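Local atomic coordinates of carboxypeptidase A (Helicoverpa armigera, PDB entry 1JQG), a protein that probably removes amino acids one at a time from the carboxyl terminus of peptides, as a zinc-dependent metallocarboxypeptidase of the M14 family. Residues R235-T240 with M249-N254; F308-L313 with S346-I351; T164-A169 with D212-P217. All coordinates share one frame; numbering follows the deposited sequence.

Interaction 1 of 3, residues R235-T240 with M249-N254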
loop_
_atom_site.group_PDB
_atom_site.type_symbol
_atom_site.label_atom_id
_atom_site.label_comp_id
_atom_site.label_asym_id
_atom_site.label_seq_id
_atom_site.Cartn_x
_atom_site.Cartn_y
_atom_site.Cartn_z
ATOM N N ARG A 235 -5.965 -0.804 9.289
ATOM C CA ARG A 235 -5.047 -1.271 8.246
ATOM C C ARG A 235 -5.019 -2.790 8.079
ATOM O O ARG A 235 -4.590 -3.303 7.050
ATOM C CB ARG A 235 -3.630 -0.769 8.544
ATOM C CG ARG A 235 -3.077 -1.197 9.889
ATOM C CD ARG A 235 -1.711 -0.572 10.163
ATOM N NE ARG A 235 -0.698 -1.140 9.280
ATOM C CZ ARG A 235 0.518 -1.489 9.696
ATOM N NH1 ARG A 235 0.813 -1.322 10.981
ATOM N NH2 ARG A 235 1.428 -1.991 8.861
ATOM N N LYS A 236 -5.334 -3.545 9.113
ATOM C CA LYS A 236 -5.246 -4.996 9.080
ATOM C C LYS A 236 -6.493 -5.590 8.422
ATOM O O LYS A 236 -7.484 -4.949 8.040
ATOM C CB LYS A 236 -5.080 -5.508 10.515
ATOM C CG LYS A 236 -3.840 -5.024 11.223
ATOM C CD LYS A 236 -3.646 -5.668 12.592
ATOM C CE LYS A 236 -4.741 -5.172 13.554
ATOM N NZ LYS A 236 -4.626 -5.969 14.815
ATOM N N ASN A 237 -6.541 -6.924 8.299
ATOM C CA ASN A 237 -7.777 -7.550 7.810
ATOM C C ASN A 237 -8.769 -7.679 8.980
ATOM O O ASN A 237 -8.628 -6.954 9.986
ATOM C CB ASN A 237 -7.463 -8.890 7.206
ATOM C CG ASN A 237 -7.012 -9.979 8.178
ATOM O OD1 ASN A 237 -6.585 -9.675 9.313
ATOM N ND2 ASN A 237 -7.052 -11.266 7.837
ATOM N N ARG A 238 -9.826 -8.480 8.798
ATOM C CA ARG A 238 -10.837 -8.575 9.859
ATOM C C ARG A 238 -10.953 -9.972 10.465
ATOM O O ARG A 238 -12.053 -10.513 10.654
ATOM C CB ARG A 238 -12.174 -8.089 9.278
ATOM C CG ARG A 238 -12.199 -6.638 8.868
ATOM C CD ARG A 238 -12.006 -5.662 10.028
ATOM N NE ARG A 238 -13.194 -5.627 10.884
ATOM C CZ ARG A 238 -13.220 -5.088 12.098
ATOM N NH1 ARG A 238 -12.133 -4.527 12.632
ATOM N NH2 ARG A 238 -14.387 -5.165 12.727
ATOM N N ALA A 239 -9.823 -10.618 10.696
ATOM C CA ALA A 239 -9.816 -12.008 11.173
ATOM C C ALA A 239 -10.096 -12.110 12.666
ATOM O O ALA A 239 -9.486 -11.398 13.481
ATOM C CB ALA A 239 -8.496 -12.710 10.856
ATOM N N THR A 240 -11.012 -13.027 12.989
ATOM C CA THR A 240 -11.390 -13.246 14.409
ATOM C C THR A 240 -10.769 -14.544 14.892
ATOM O O THR A 240 -9.956 -15.177 14.207
ATOM C CB THR A 240 -12.900 -13.304 14.582
ATOM O OG1 THR A 240 -13.467 -14.224 13.646
ATOM C CG2 THR A 240 -13.580 -11.976 14.304
ATOM N N MET A 249 -8.596 -7.938 17.156
ATOM C CA MET A 249 -8.687 -8.772 15.973
ATOM C C MET A 249 -7.876 -8.191 14.815
ATOM O O MET A 249 -7.339 -7.099 14.875
ATOM C CB MET A 249 -10.135 -8.947 15.531
ATOM C CG MET A 249 -10.987 -7.728 15.306
ATOM S SD MET A 249 -12.786 -7.977 15.344
ATOM C CE MET A 249 -13.059 -8.408 13.628
ATOM N N GLY A 250 -7.754 -8.985 13.733
ATOM C CA GLY A 250 -7.062 -8.628 12.527
ATOM C C GLY A 250 -5.566 -8.880 12.568
ATOM O O GLY A 250 -4.850 -8.612 13.550
ATOM N N VAL A 251 -5.054 -9.211 11.408
ATOM C CA VAL A 251 -3.672 -9.517 11.131
ATOM C C VAL A 251 -3.134 -8.524 10.088
ATOM O O VAL A 251 -3.847 -8.124 9.173
ATOM C CB VAL A 251 -3.525 -10.936 10.576
ATOM C CG1 VAL A 251 -2.124 -11.128 10.011
ATOM C CG2 VAL A 251 -3.910 -12.007 11.591
ATOM N N ASP A 252 -1.899 -8.058 10.309
ATOM C CA ASP A 252 -1.233 -7.202 9.330
ATOM C C ASP A 252 -0.790 -8.089 8.156
ATOM O O ASP A 252 0.157 -8.872 8.262
ATOM C CB ASP A 252 -0.016 -6.541 9.964
ATOM C CG ASP A 252 0.656 -5.514 9.075
ATOM O OD1 ASP A 252 1.503 -4.778 9.620
ATOM O OD2 ASP A 252 0.329 -5.456 7.857
ATOM N N LEU A 253 -1.503 -7.921 7.034
ATOM C CA LEU A 253 -1.206 -8.781 5.860
ATOM C C LEU A 253 0.169 -8.597 5.268
ATOM O O LEU A 253 0.736 -9.470 4.624
ATOM C CB LEU A 253 -2.256 -8.551 4.780
ATOM C CG LEU A 253 -3.691 -8.951 5.110
ATOM C CD1 LEU A 253 -4.623 -8.553 3.965
ATOM C CD2 LEU A 253 -3.779 -10.473 5.371
ATOM N N ASN A 254 0.819 -7.466 5.536
ATOM C CA ASN A 254 2.164 -7.204 5.032
ATOM C C ASN A 254 3.202 -7.782 5.966
ATOM O O ASN A 254 4.391 -7.457 5.912
ATOM C CB ASN A 254 2.378 -5.714 4.774
ATOM C CG ASN A 254 3.346 -5.487 3.600
ATOM O OD1 ASN A 254 3.557 -6.400 2.790
ATOM N ND2 ASN A 254 3.949 -4.315 3.477
HETATM O O HOH W 1 -3.448 -5.512 6.057
#
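The flat guanidinium of Arg238 carries the Met249 methyl on one face: CE stands 3.6 Å above the plane, over its centre, and the same methyl also rests against CG2 of Thr240. Arg238 makes a cation-pi contact with Trp234 as well. At the other end of the contact the Arg235 guanidinium has an Asp252 oxygen over one face. Asp252 OD1 lies well out of the guanidinium plane, 2.9 Å from Arg235 NH2, so no N-H points at it and the salt bridge is one of charges only; the two group planes are 71° apart. The other carboxylate oxygen, OD2, bonds to NE2 of the zinc ligand His181 and accepts a hydrogen bond from the backbone N of Asn254 in an Asx turn, which makes Asp252 a second-shell residue of the metal site. Between these ends, Lys236 bends at chi3 (-68°) and brings NZ over two successive carbonyls, 2.9 Å from both Met249 O and Gly250 O, approaching each from above its plane; Ser271 O is a further partner. Asn237 reads Val251 twice. Its backbone N reaches Val251 O at 3.1 Å, while its OD1 takes the N-H of Val251 at 2.6 Å in a bond nearly along the C=O axis. Its ND2 is held by Glu282 and Glu284. Next along, Gly250 N donates to Ala239 O at 3.0 Å. A water links Arg235 O to Leu253 N. Both segments belong to the long loop between helix 221-228 and helix 283-294; Arg238 leans on Asp222 and His226 of the first helix, and Asn254 touches Asp304 and His306 of strand 299-307.

Interaction 2 of 3, residues F308-L313 with S346-I351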
loop_
_atom_site.group_PDB
_atom_site.type_symbol
_atom_site.label_atom_id
_atom_site.label_comp_id
_atom_site.label_asym_id
_atom_site.label_seq_id
_atom_site.Cartn_x
_atom_site.Cartn_y
_atom_site.Cartn_z
ATOM N N PHE A 308 2.163 5.609 3.140
ATOM C CA PHE A 308 2.506 6.970 2.757
ATOM C C PHE A 308 4.003 7.268 2.815
ATOM O O PHE A 308 4.664 6.654 3.710
ATOM C CB PHE A 308 1.589 8.116 3.179
ATOM C CG PHE A 308 1.876 8.567 4.574
ATOM C CD1 PHE A 308 2.846 9.538 4.772
ATOM C CD2 PHE A 308 1.240 8.057 5.687
ATOM C CE1 PHE A 308 3.173 9.994 6.030
ATOM C CE2 PHE A 308 1.559 8.498 6.950
ATOM C CZ PHE A 308 2.521 9.475 7.132
ATOM N N GLY A 309 4.815 8.011 2.017
ATOM C CA GLY A 309 6.231 8.218 2.115
ATOM C C GLY A 309 7.021 8.818 0.951
ATOM O O GLY A 309 8.151 9.325 1.071
ATOM N N SER A 310 6.538 8.619 -0.274
ATOM C CA SER A 310 7.198 9.087 -1.480
ATOM C C SER A 310 8.547 8.379 -1.633
ATOM O O SER A 310 9.638 8.957 -1.801
ATOM C CB SER A 310 7.380 10.599 -1.537
ATOM O OG SER A 310 6.131 11.264 -1.461
ATOM N N MET A 311 8.501 7.062 -1.644
ATOM C CA MET A 311 9.673 6.234 -1.767
ATOM C C MET A 311 9.406 4.935 -2.492
ATOM O O MET A 311 8.274 4.470 -2.565
ATOM C CB MET A 311 10.307 5.857 -0.411
ATOM C CG MET A 311 9.343 5.692 0.734
ATOM S SD MET A 311 9.991 5.666 2.405
ATOM C CE MET A 311 9.966 7.329 2.963
ATOM N N ILE A 312 10.428 4.420 -3.161
ATOM C CA ILE A 312 10.384 3.108 -3.801
ATOM C C ILE A 312 11.399 2.205 -3.124
ATOM O O ILE A 312 12.562 2.588 -3.207
ATOM C CB ILE A 312 10.731 3.248 -5.301
ATOM C CG1 ILE A 312 9.656 4.079 -6.031
ATOM C CG2 ILE A 312 10.891 1.967 -6.085
ATOM C CD1 ILE A 312 10.086 4.555 -7.390
ATOM N N LEU A 313 10.935 1.182 -2.383
ATOM C CA LEU A 313 11.851 0.326 -1.606
ATOM C C LEU A 313 11.924 -1.087 -2.198
ATOM O O LEU A 313 11.058 -1.509 -2.974
ATOM C CB LEU A 313 11.381 0.158 -0.148
ATOM C CG LEU A 313 11.161 1.463 0.629
ATOM C CD1 LEU A 313 12.272 2.495 0.429
ATOM C CD2 LEU A 313 9.865 2.174 0.247
ATOM N N SER A 346 4.322 21.284 -4.822
ATOM C CA SER A 346 4.144 21.168 -3.388
ATOM C C SER A 346 4.762 19.903 -2.809
ATOM O O SER A 346 5.148 19.828 -1.648
ATOM C CB SER A 346 2.636 21.134 -3.060
ATOM O OG SER A 346 2.454 21.415 -1.667
ATOM N N ASN A 347 4.789 18.817 -3.580
ATOM C CA ASN A 347 5.291 17.529 -3.158
ATOM C C ASN A 347 6.793 17.356 -3.351
ATOM O O ASN A 347 7.436 18.035 -4.141
ATOM C CB ASN A 347 4.565 16.415 -3.919
ATOM C CG ASN A 347 3.083 16.388 -3.603
ATOM O OD1 ASN A 347 2.741 16.752 -2.488
ATOM N ND2 ASN A 347 2.271 15.975 -4.566
ATOM N N LYS A 348 7.368 16.430 -2.582
ATOM C CA LYS A 348 8.803 16.178 -2.600
ATOM C C LYS A 348 9.264 15.053 -3.516
ATOM O O LYS A 348 8.430 14.390 -4.125
ATOM C CB LYS A 348 9.328 15.880 -1.188
ATOM C CG LYS A 348 8.774 14.598 -0.586
ATOM C CD LYS A 348 9.119 14.512 0.903
ATOM C CE LYS A 348 8.585 13.235 1.513
ATOM N NZ LYS A 348 8.823 13.185 2.985
ATOM N N ASP A 349 10.582 15.005 -3.758
ATOM C CA ASP A 349 11.129 14.004 -4.699
ATOM C C ASP A 349 11.137 12.599 -4.114
ATOM O O ASP A 349 11.200 12.409 -2.903
ATOM C CB ASP A 349 12.544 14.375 -5.106
ATOM C CG ASP A 349 12.636 15.624 -5.959
ATOM O OD1 ASP A 349 13.542 16.440 -5.655
ATOM O OD2 ASP A 349 11.831 15.773 -6.904
ATOM N N TYR A 350 11.090 11.606 -4.985
ATOM C CA TYR A 350 11.071 10.212 -4.542
ATOM C C TYR A 350 12.406 9.730 -4.006
ATOM O O TYR A 350 13.436 9.997 -4.599
ATOM C CB TYR A 350 10.587 9.295 -5.678
ATOM C CG TYR A 350 9.146 8.870 -5.544
ATOM C CD1 TYR A 350 8.095 9.736 -5.778
ATOM C CD2 TYR A 350 8.867 7.562 -5.171
ATOM C CE1 TYR A 350 6.766 9.318 -5.657
ATOM C CE2 TYR A 350 7.542 7.135 -5.039
ATOM C CZ TYR A 350 6.511 8.011 -5.290
ATOM O OH TYR A 350 5.229 7.578 -5.156
ATOM N N ILE A 351 12.382 8.988 -2.920
ATOM C CA ILE A 351 13.537 8.303 -2.356
ATOM C C ILE A 351 13.602 6.855 -2.865
ATOM O O ILE A 351 12.570 6.175 -2.983
ATOM C CB ILE A 351 13.377 8.286 -0.815
ATOM C CG1 ILE A 351 13.364 9.716 -0.283
ATOM C CG2 ILE A 351 14.400 7.387 -0.131
ATOM C CD1 ILE A 351 13.117 9.834 1.215
HETATM O O HOH W 2 8.675 10.564 4.130
HETATM O O HOH W 3 6.086 13.107 -3.178
#
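A parallel beta bridge joins Met311 to Ile351 at one border of the mixed eight-stranded sheet, where strand 311-314 receives the outermost strand 351-354. Helix 325-340 lies between the two in the chain, making this a beta-alpha-beta crossover. The CA atoms of Met311 and Ile351 are 4.4 Å apart, and Ile351 supplies both hydrogen bonds, to the residues flanking Met311. Ile351 N donates to Ser310 O at 3.0 Å, and Ile351 O accepts from Ile312 N at 2.8 Å. Met311 and Ile351 point to the same face of the sheet and touch through their CB atoms, 3.9 Å apart. On its other neighbour, strand 377-383, the strand begins with a G1 beta bulge: Ser310, at a positive phi of 64°, and Met311 both face Glu382, the predicted proton donor/acceptor, and the Met311 side chain touches that glutamate.

Tyr350 brings its ring alongside the bulge. The carbonyl carbon of Ser310 sits 3.6 Å above one ring face, offset toward the rim, and the Ile312 side chain crosses the tyrosine at about a right angle, with CG1 3.7 Å from CD2. Helix 325-340 backs this pair, with Met335 against Ile312 and Ala336 and Ile339 against Tyr350, while Asp340 of the same helix takes the Tyr350 N-H. Lys348 is extended beyond CG, which carries NZ past Ser310 to a water 2.9 Å away that binds Gly309 O only weakly. A second water also bridges the segments, hydrogen-bonded to Ser310 OG and donating to Lys348 O at 2.8 Å.

Interaction 3 of 3, residues T164-A169 with D212-P217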
loop_
_atom_site.group_PDB
_atom_site.type_symbol
_atom_site.label_atom_id
_atom_site.label_comp_id
_atom_site.label_asym_id
_atom_site.label_seq_id
_atom_site.Cartn_x
_atom_site.Cartn_y
_atom_site.Cartn_z
ATOM N N THR A 164 -2.833 -11.645 -25.998
ATOM C CA THR A 164 -2.633 -13.054 -26.344
ATOM C C THR A 164 -3.252 -13.998 -25.325
ATOM O O THR A 164 -2.954 -15.190 -25.227
ATOM C CB THR A 164 -1.131 -13.383 -26.447
ATOM O OG1 THR A 164 -0.526 -12.874 -25.239
ATOM C CG2 THR A 164 -0.574 -12.742 -27.704
ATOM N N ASN A 165 -4.139 -13.484 -24.491
ATOM C CA ASN A 165 -4.804 -14.245 -23.455
ATOM C C ASN A 165 -3.886 -15.107 -22.605
ATOM O O ASN A 165 -4.146 -16.290 -22.307
ATOM C CB ASN A 165 -5.887 -15.091 -24.136
ATOM C CG ASN A 165 -6.828 -15.755 -23.142
ATOM O OD1 ASN A 165 -7.340 -15.110 -22.215
ATOM N ND2 ASN A 165 -7.022 -17.064 -23.326
ATOM N N PHE A 166 -2.742 -14.559 -22.178
ATOM C CA PHE A 166 -1.756 -15.282 -21.396
ATOM C C PHE A 166 -1.277 -16.594 -22.005
ATOM O O PHE A 166 -0.804 -17.469 -21.258
ATOM C CB PHE A 166 -2.320 -15.504 -19.976
ATOM C CG PHE A 166 -2.092 -14.337 -19.049
ATOM C CD1 PHE A 166 -2.652 -13.096 -19.334
ATOM C CD2 PHE A 166 -1.332 -14.444 -17.904
ATOM C CE1 PHE A 166 -2.451 -12.011 -18.498
ATOM C CE2 PHE A 166 -1.126 -13.357 -17.073
ATOM C CZ PHE A 166 -1.690 -12.130 -17.355
ATOM N N GLN A 167 -1.360 -16.729 -23.328
ATOM C CA GLN A 167 -1.040 -17.926 -24.061
ATOM C C GLN A 167 0.404 -17.947 -24.533
ATOM O O GLN A 167 1.018 -18.998 -24.561
ATOM C CB GLN A 167 -1.976 -18.051 -25.269
ATOM C CG GLN A 167 -3.446 -18.170 -24.921
ATOM C CD GLN A 167 -3.809 -19.402 -24.114
ATOM O OE1 GLN A 167 -3.457 -19.467 -22.935
ATOM N NE2 GLN A 167 -4.505 -20.287 -24.833
ATOM N N ASP A 168 0.933 -16.805 -24.927
ATOM C CA ASP A 168 2.296 -16.690 -25.418
ATOM C C ASP A 168 3.209 -16.518 -24.204
ATOM O O ASP A 168 3.348 -15.401 -23.686
ATOM C CB ASP A 168 2.430 -15.540 -26.401
ATOM C CG ASP A 168 3.786 -15.427 -27.052
ATOM O OD1 ASP A 168 4.203 -14.293 -27.391
ATOM O OD2 ASP A 168 4.451 -16.463 -27.228
ATOM N N ALA A 169 3.889 -17.596 -23.813
ATOM C CA ALA A 169 4.757 -17.609 -22.666
ATOM C C ALA A 169 6.055 -16.845 -22.843
ATOM O O ALA A 169 6.761 -16.537 -21.889
ATOM C CB ALA A 169 5.024 -19.058 -22.268
ATOM N N ASP A 212 2.161 -8.953 -20.476
ATOM C CA ASP A 212 0.954 -9.457 -19.808
ATOM C C ASP A 212 0.791 -8.912 -18.384
ATOM O O ASP A 212 1.797 -8.786 -17.679
ATOM C CB ASP A 212 1.035 -10.977 -19.711
ATOM C CG ASP A 212 0.677 -11.681 -20.984
ATOM O OD1 ASP A 212 0.248 -11.039 -21.949
ATOM O OD2 ASP A 212 0.833 -12.927 -21.079
ATOM N N TRP A 213 -0.380 -8.402 -18.043
ATOM C CA TRP A 213 -0.560 -7.712 -16.763
ATOM C C TRP A 213 -1.583 -8.400 -15.855
ATOM O O TRP A 213 -2.575 -9.020 -16.248
ATOM C CB TRP A 213 -0.964 -6.259 -16.946
ATOM C CG TRP A 213 -0.116 -5.467 -17.878
ATOM C CD1 TRP A 213 -0.046 -5.566 -19.249
ATOM C CD2 TRP A 213 0.769 -4.402 -17.527
ATOM N NE1 TRP A 213 0.835 -4.644 -19.758
ATOM C CE2 TRP A 213 1.343 -3.915 -18.720
ATOM C CE3 TRP A 213 1.123 -3.787 -16.325
ATOM C CZ2 TRP A 213 2.267 -2.858 -18.733
ATOM C CZ3 TRP A 213 2.028 -2.771 -16.327
ATOM C CH2 TRP A 213 2.606 -2.310 -17.522
ATOM N N ILE A 214 -1.292 -8.323 -14.545
ATOM C CA ILE A 214 -2.144 -8.826 -13.500
ATOM C C ILE A 214 -2.343 -7.635 -12.580
ATOM O O ILE A 214 -1.386 -7.103 -12.007
ATOM C CB ILE A 214 -1.532 -10.014 -12.750
ATOM C CG1 ILE A 214 -1.487 -11.268 -13.643
ATOM C CG2 ILE A 214 -2.330 -10.335 -11.470
ATOM C CD1 ILE A 214 -0.798 -12.482 -13.054
ATOM N N ILE A 215 -3.598 -7.219 -12.374
ATOM C CA ILE A 215 -3.895 -6.098 -11.499
ATOM C C ILE A 215 -4.935 -6.470 -10.471
ATOM O O ILE A 215 -6.053 -6.835 -10.839
ATOM C CB ILE A 215 -4.346 -4.874 -12.318
ATOM C CG1 ILE A 215 -3.261 -4.495 -13.350
ATOM C CG2 ILE A 215 -4.638 -3.689 -11.391
ATOM C CD1 ILE A 215 -3.543 -3.254 -14.165
ATOM N N LEU A 216 -4.585 -6.288 -9.197
ATOM C CA LEU A 216 -5.485 -6.559 -8.070
ATOM C C LEU A 216 -5.768 -5.253 -7.312
ATOM O O LEU A 216 -4.963 -4.771 -6.503
ATOM C CB LEU A 216 -4.863 -7.618 -7.141
ATOM C CG LEU A 216 -5.588 -7.966 -5.845
ATOM C CD1 LEU A 216 -6.968 -8.560 -6.067
ATOM C CD2 LEU A 216 -4.830 -8.992 -5.012
ATOM N N PRO A 217 -6.889 -4.598 -7.615
ATOM C CA PRO A 217 -7.268 -3.320 -7.019
ATOM C C PRO A 217 -7.409 -3.366 -5.512
ATOM O O PRO A 217 -6.881 -2.520 -4.784
ATOM C CB PRO A 217 -8.486 -2.907 -7.784
ATOM C CG PRO A 217 -8.454 -3.695 -9.079
ATOM C CD PRO A 217 -7.827 -5.013 -8.675
HETATM O O HOH W 4 0.760 -14.097 -23.476
#
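Asp212 turns CG beside its backbone N and anti to the carbonyl carbon (chi1 -79°), and this lays its carboxylate over one face of the Phe166 ring, beside CB. The two side chains slide past each other in opposite directions, stacked with ring and carboxylate planes only 14° apart. CB makes a CH-pi contact, 4.0 Å from the Phe166 ring centroid and 20° off the normal, while OD2 lies over the same ring nearer its rim. At the ring edge, in plane, the backbone oxygen of Trp213 comes 3.4 Å from Phe166 CZ; that same CZ touches CG1 of Ile214 at 3.8 Å. His295 meets the phenylalanine with its ring steeply inclined.

No direct hydrogen bond crosses the contact; one water does the work. It accepts from Thr164 OG1 and donates to Asp168 O at 2.9 Å and to Asp212 OD2 at 2.7 Å. Arg298 adds a salt bridge to OD2. The other oxygen, OD1, bonds to Ser162 OG, which also holds the backbone N atoms of Thr164 and Phe166 and thus links the carboxylate to the turn.

That turn, Thr164 to Gln167, is a type I' beta turn closed by Gln167 N to Thr164 O at 2.9 Å. It belongs to the loop from strand 155-161 to strand 173-178, which passes the start of strand 212-216 lying between them in the mixed sheet of the M14 catalytic fold.

How the interactions relate
Interaction 1 is mostly buried and polar: within one long loop it relies on charged groups and backbone bonds, with the Arg235-Asp252 end close to the zinc. Interactions 2 and 3 are only partly buried and share the mixed eight-stranded sheet without touching each other, their centres about 29 Å apart. Interaction 2 extends that sheet through regular strand bonding at its border and touches Glu382; interactions 1 and 2 lie on opposite sides of the chain's centre. Interaction 3 lies farther out, away from the annotated sites, and fits a turn onto an inner strand by stacking and a shared water rather than by direct hydrogen bonds.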